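Local coordinates for protein short-chain dehydrogenase/reductase SDR (PDB 5VA8) that binds NADP in a Rossmann-fold domain and is probably an NADP(H)-dependent oxidoreductase of the short-chain dehydrogenase/reductase family, at residues A[54-57]-A[58-62]. Residues are numbered along the deposited sequence; the frame is centred on the assembly and turned at random.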
loop_
_atom_site.group_PDB
_atom_site.type_symbol
_atom_site.label_atom_id
_atom_site.label_comp_id
_atom_site.label_asym_id
_atom_site.label_seq_id
_atom_site.Cartn_x
_atom_site.Cartn_y
_atom_site.Cartn_z
ATOM N N ALA A 54 -26.772 -26.545 16.971
ATOM C CA ALA A 54 -27.755 -25.517 17.302
ATOM C C ALA A 54 -27.770 -24.418 16.246
ATOM O O ALA A 54 -28.837 -23.996 15.781
ATOM C CB ALA A 54 -27.454 -24.943 18.686
ATOM N N THR A 55 -26.589 -23.952 15.841
ATOM C CA THR A 55 -26.528 -22.950 14.784
ATOM C C THR A 55 -27.089 -23.496 13.476
ATOM O O THR A 55 -27.781 -22.777 12.743
ATOM C CB THR A 55 -25.087 -22.472 14.611
ATOM O OG1 THR A 55 -24.698 -21.767 15.798
ATOM C CG2 THR A 55 -24.951 -21.543 13.405
ATOM N N ALA A 56 -26.812 -24.767 13.164
ATOM C CA ALA A 56 -27.383 -25.344 11.950
ATOM C C ALA A 56 -28.909 -25.323 12.005
ATOM O O ALA A 56 -29.565 -24.938 11.029
ATOM C CB ALA A 56 -26.863 -26.766 11.738
ATOM N N ALA A 57 -29.487 -25.696 13.151
ATOM C CA ALA A 57 -30.941 -25.673 13.285
ATOM C C ALA A 57 -31.485 -24.258 13.149
ATOM O O ALA A 57 -32.534 -24.047 12.530
ATOM C CB ALA A 57 -31.361 -26.276 14.625
ATOM N N ALA A 58 -30.784 -23.276 13.718
ATOM C CA ALA A 58 -31.236 -21.892 13.614
ATOM C C ALA A 58 -31.263 -21.423 12.164
ATOM O O ALA A 58 -32.225 -20.781 11.734
ATOM C CB ALA A 58 -30.340 -20.983 14.455
ATOM N N ILE A 59 -30.213 -21.724 11.396
ATOM C CA ILE A 59 -30.163 -21.256 10.011
ATOM C C ILE A 59 -31.240 -21.943 9.175
ATOM O O ILE A 59 -31.887 -21.308 8.330
ATOM C CB ILE A 59 -28.752 -21.475 9.432
ATOM C CG1 ILE A 59 -27.742 -20.606 10.182
ATOM C CG2 ILE A 59 -28.715 -21.146 7.937
ATOM C CD1 ILE A 59 -26.282 -20.865 9.774
ATOM N N ARG A 60 -31.455 -23.245 9.398
ATOM C CA ARG A 60 -32.561 -23.948 8.749
ATOM C C ARG A 60 -33.883 -23.250 9.001
ATOM O O ARG A 60 -34.667 -23.014 8.073
ATOM C CB ARG A 60 -32.650 -25.388 9.257
ATOM C CG ARG A 60 -31.888 -26.371 8.433
ATOM C CD ARG A 60 -32.014 -27.788 8.987
ATOM N NE ARG A 60 -30.739 -28.444 8.788
ATOM C CZ ARG A 60 -29.916 -28.827 9.758
ATOM N NH1 ARG A 60 -30.258 -28.685 11.036
ATOM N NH2 ARG A 60 -28.758 -29.387 9.437
ATOM N N ALA A 61 -34.154 -22.926 10.265
ATOM C CA ALA A 61 -35.424 -22.301 10.613
ATOM C C ALA A 61 -35.518 -20.891 10.042
ATOM O O ALA A 61 -36.589 -20.471 9.593
ATOM C CB ALA A 61 -35.599 -22.284 12.132
ATOM N N ASN A 62 -34.405 -20.154 10.035
ATOM C CA ASN A 62 -34.427 -18.767 9.583
ATOM C C ASN A 62 -34.536 -18.664 8.068
ATOM O O ASN A 62 -35.257 -17.800 7.547
ATOM C CB ASN A 62 -33.165 -18.039 10.046
ATOM C CG ASN A 62 -33.158 -17.755 11.532
ATOM O OD1 ASN A 62 -34.186 -17.836 12.199
ATOM N ND2 ASN A 62 -31.985 -17.416 12.059
#
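Arg60 folds back along helix 49-63 over Ala56, a worked example of how a long side chain uses the preceding helical turn. Its CB lies 3.5 Å from Ala57 O, and CG follows at 3.8 Å from Ala56 O. That carbonyl oxygen, Ala56 O, also accepts the backbone bond from Arg60 N at 3.0 Å (N-H...O angle 171°). The chain bends at chi3 (-144°), and with the twist about the CD-NE bond (chi4 113°) the guanidinium turns back, one face over Ala56 O. NH1 comes within 3.7 Å of Ala57 N, where two N-H donors meet and neither accepts. NH2 rests 4.0 Å from Ala56 CB. NE and NH2 both have hydrogen-bond partners elsewhere, NH2 giving its bond to Val67 O at the start of strand 67-71. On the buried flank, Thr55 CG2, anti to its backbone N, meets Ile59 CD1 at 3.9 Å, while OG1 hydrogen-bonds to Ser24 O. Within this beta-alpha-beta unit of the Rossmann fold, then, one helix divides its chemistry: apolar contacts face helix 26-37 and strands 41-46 and 67-71, and a probably charged guanidinium ties the exposed flank to the following strand through a backbone carbonyl.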